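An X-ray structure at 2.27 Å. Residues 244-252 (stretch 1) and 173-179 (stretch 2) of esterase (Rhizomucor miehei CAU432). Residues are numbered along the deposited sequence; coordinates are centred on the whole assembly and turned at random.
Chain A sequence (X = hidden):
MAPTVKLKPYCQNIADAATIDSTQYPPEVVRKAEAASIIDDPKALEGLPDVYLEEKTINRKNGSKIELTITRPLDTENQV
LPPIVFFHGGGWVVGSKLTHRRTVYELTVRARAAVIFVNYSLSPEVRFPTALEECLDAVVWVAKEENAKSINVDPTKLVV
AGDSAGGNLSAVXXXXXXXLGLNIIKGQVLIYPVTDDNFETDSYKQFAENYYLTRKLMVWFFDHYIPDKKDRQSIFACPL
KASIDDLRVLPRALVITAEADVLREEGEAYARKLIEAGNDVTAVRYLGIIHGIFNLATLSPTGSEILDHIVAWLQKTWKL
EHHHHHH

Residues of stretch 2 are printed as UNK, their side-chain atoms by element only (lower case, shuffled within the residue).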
# COMPACT_ATOMS: atom_id res chain seq x y z
N ILE A 244 -15.94 12.69 15.98
CA ILE A 244 -15.82 11.25 15.90
C ILE A 244 -17.20 10.60 15.71
O ILE A 244 -17.36 9.70 14.87
CB ILE A 244 -15.15 10.70 17.17
CG1 ILE A 244 -13.80 11.38 17.37
CG2 ILE A 244 -14.98 9.20 17.08
CD1 ILE A 244 -12.90 11.32 16.13
N ASP A 245 -18.20 11.08 16.43
CA ASP A 245 -19.55 10.55 16.26
C ASP A 245 -20.15 10.83 14.88
O ASP A 245 -20.95 10.04 14.37
CB ASP A 245 -20.49 11.10 17.35
CG ASP A 245 -20.55 10.21 18.58
OD1 ASP A 245 -19.49 9.97 19.21
OD2 ASP A 245 -21.66 9.74 18.91
N ASP A 246 -19.80 11.96 14.29
CA ASP A 246 -20.26 12.24 12.93
C ASP A 246 -19.76 11.18 11.94
O ASP A 246 -20.41 10.92 10.94
CB ASP A 246 -19.77 13.63 12.48
CG ASP A 246 -20.59 14.78 13.09
OD1 ASP A 246 -21.76 14.58 13.47
OD2 ASP A 246 -20.03 15.90 13.19
N LEU A 247 -18.60 10.58 12.23
CA LEU A 247 -17.88 9.73 11.27
C LEU A 247 -18.08 8.22 11.52
O LEU A 247 -17.56 7.38 10.78
CB LEU A 247 -16.37 10.04 11.33
CG LEU A 247 -16.01 11.46 10.87
CD1 LEU A 247 -14.53 11.74 11.09
CD2 LEU A 247 -16.44 11.68 9.43
N ARG A 248 -18.83 7.88 12.57
CA ARG A 248 -19.10 6.48 12.90
C ARG A 248 -19.90 5.83 11.79
O ARG A 248 -20.62 6.52 11.07
CB ARG A 248 -19.86 6.40 14.22
CG ARG A 248 -19.06 6.89 15.39
CD ARG A 248 -19.63 6.48 16.73
NE ARG A 248 -18.79 7.01 17.80
CZ ARG A 248 -17.76 6.34 18.31
NH1 ARG A 248 -17.49 5.13 17.85
NH2 ARG A 248 -17.02 6.88 19.28
N VAL A 249 -19.82 4.50 11.70
CA VAL A 249 -20.53 3.71 10.68
C VAL A 249 -20.44 4.33 9.27
O VAL A 249 -21.42 4.56 8.56
CB VAL A 249 -22.01 3.42 11.18
CG1 VAL A 249 -22.04 3.36 12.71
CG2 VAL A 249 -23.07 4.41 10.72
N LEU A 250 -19.21 4.60 8.84
CA LEU A 250 -18.95 4.97 7.45
C LEU A 250 -18.45 3.74 6.67
O LEU A 250 -18.03 2.73 7.27
CB LEU A 250 -17.94 6.11 7.38
CG LEU A 250 -18.48 7.47 7.81
CD1 LEU A 250 -17.43 8.54 7.63
CD2 LEU A 250 -19.74 7.83 7.06
N PRO A 251 -18.47 3.82 5.33
CA PRO A 251 -18.03 2.63 4.60
C PRO A 251 -16.54 2.32 4.76
O PRO A 251 -15.72 3.21 4.98
CB PRO A 251 -18.39 2.95 3.14
CG PRO A 251 -19.51 3.96 3.24
CD PRO A 251 -19.14 4.80 4.44
N ARG A 252 -16.22 1.03 4.72
CA ARG A 252 -14.83 0.53 4.68
C ARG A 252 -13.95 1.43 3.78
O ARG A 252 -14.32 1.74 2.64
CB ARG A 252 -14.85 -0.92 4.18
CG ARG A 252 -13.51 -1.57 3.93
CD ARG A 252 -13.72 -3.03 3.40
NE ARG A 252 -12.62 -3.45 2.53
CZ ARG A 252 -11.50 -4.01 2.98
NH1 ARG A 252 -11.35 -4.22 4.28
NH2 ARG A 252 -10.53 -4.36 2.13
N UNK A 173 -19.64 12.61 0.39
CA UNK A 173 -20.78 11.86 -0.12
C UNK A 173 -21.06 10.68 0.83
O UNK A 173 -22.21 10.37 1.11
c UNK A 173 -21.43 10.13 -1.83
c UNK A 173 -20.88 12.46 -2.55
c UNK A 173 -20.57 11.36 -1.55
N UNK A 174 -20.00 10.04 1.35
CA UNK A 174 -20.24 8.98 2.34
C UNK A 174 -20.92 9.51 3.62
O UNK A 174 -21.96 8.94 4.04
s UNK A 174 -18.35 7.19 1.40
c UNK A 174 -18.92 8.29 2.72
N UNK A 175 -20.39 10.59 4.21
CA UNK A 175 -21.03 11.15 5.41
C UNK A 175 -22.50 11.53 5.14
O UNK A 175 -23.42 11.28 5.95
c UNK A 175 -17.98 13.32 6.39
c UNK A 175 -20.31 12.39 5.91
c UNK A 175 -18.84 12.07 6.19
c UNK A 175 -21.01 12.98 7.15
N UNK A 176 -22.73 12.14 3.98
CA UNK A 176 -24.06 12.55 3.60
C UNK A 176 -25.04 11.38 3.43
O UNK A 176 -26.16 11.44 3.92
c UNK A 176 -24.01 13.36 2.31
c UNK A 176 -25.73 15.02 2.97
n UNK A 176 -29.15 16.04 2.16
n UNK A 176 -27.17 15.24 2.98
n UNK A 176 -27.19 16.44 1.02
c UNK A 176 -25.36 13.92 1.98
c UNK A 176 -27.84 15.91 2.05
N UNK A 177 -24.61 10.31 2.75
CA UNK A 177 -25.47 9.15 2.59
C UNK A 177 -25.77 8.54 3.97
O UNK A 177 -26.87 8.06 4.21
c UNK A 177 -24.81 8.10 1.67
N UNK A 178 -24.79 8.56 4.86
CA UNK A 178 -25.05 8.08 6.22
C UNK A 178 -26.16 8.90 6.88
O UNK A 178 -27.06 8.34 7.50
c UNK A 178 -24.08 7.80 8.55
n UNK A 178 -22.35 8.56 11.91
c UNK A 178 -23.01 8.31 9.50
c UNK A 178 -23.79 8.15 7.08
c UNK A 178 -23.38 8.04 10.96
N UNK A 179 -26.08 10.22 6.76
CA UNK A 179 -27.11 11.09 7.35
C UNK A 179 -28.52 10.87 6.76
O UNK A 179 -29.52 11.14 7.42
c UNK A 179 -25.25 14.28 8.46
c UNK A 179 -25.55 12.81 8.24
o UNK A 179 -25.82 15.16 7.81
c UNK A 179 -26.67 12.55 7.24
n UNK A 179 -24.36 14.54 9.42
O HOH W 1 -23.56 8.17 14.25

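Position 173 carries three side-chain carbons, one bonded to CA and bearing the other two. This fork at the first carbon is that of valine, and the side chain of Val173 does not reach stretch 1.

At position 174 a single carbon is followed by a sulfur, which lies 3.9 Å from CG of Pro251. One carbon and a terminal sulfur define cysteine. The CA-to-CB bond of Cys174 points toward stretch 1, which sets SG against the proline ring, while its backbone O lies 3.9 Å from CD2 of Leu250.

Position 175 has four carbons, forked at the first, with one arm two carbons long; the end of that arm lies 3.8 Å from CD2 of Leu247. Such unequal arms identify isoleucine. In Ile175, with chi1 m and chi2 t, CD1 makes this approach, and CG1 packs 4.1 Å from CD1 of Leu250.

The long chain at position 176 runs through three carbons and a nitrogen to a carbon bearing two more nitrogens. This is the guanidinium group of arginine. The CA-to-CB bond of Arg176 points away from stretch 1, and the residue takes no part in the contact.

A lone side-chain carbon makes position 177 alanine. Ala177 is buried, but CB of Ala177 remains 6.9 Å from CG of Pro251, its nearest approach to stretch 1.

At position 178 four carbons in a row end in a nitrogen, 2.8 Å from O of Arg248. An unbranched chain with a terminal amine is lysine. Lys178 is nearly fully extended, all four chi angles being t, and so carries its amine along to the carbonyl groups of stretch 1. NZ donates a hydrogen bond to O of Arg248. A weak hydrogen bond, 3.2 Å long, also runs from NZ of Lys178 to O of Asp246. Water 1 accepts a further bond from NZ of Lys178 at 2.7 Å and donates to O of Asp245 at 3.2 Å. The aliphatic part is also used: CE of Lys178 lies 3.7 Å from CG2 of Val249.

Position 179 shows three carbons, the third carrying one oxygen and one nitrogen, the amide of glutamine. Gln179 has some surface covered by stretch 1 but no atom pair within 4.5 Å.

The contact thus joins an apolar patch to a polar anchor. Cys174, Ile175 and Lys178 lie along one side of the helix, where Leu247, Leu250 and Pro251 pack against the first two. Beyond them, Lys178 reaches backbone carbonyls around the turn, its amine donating hydrogen bonds to the main-chain oxygens of Asp246, weakly, and Arg248. The two stretches together bury 394 Å².

Stretch 2 (173-179) VCIRAKQ
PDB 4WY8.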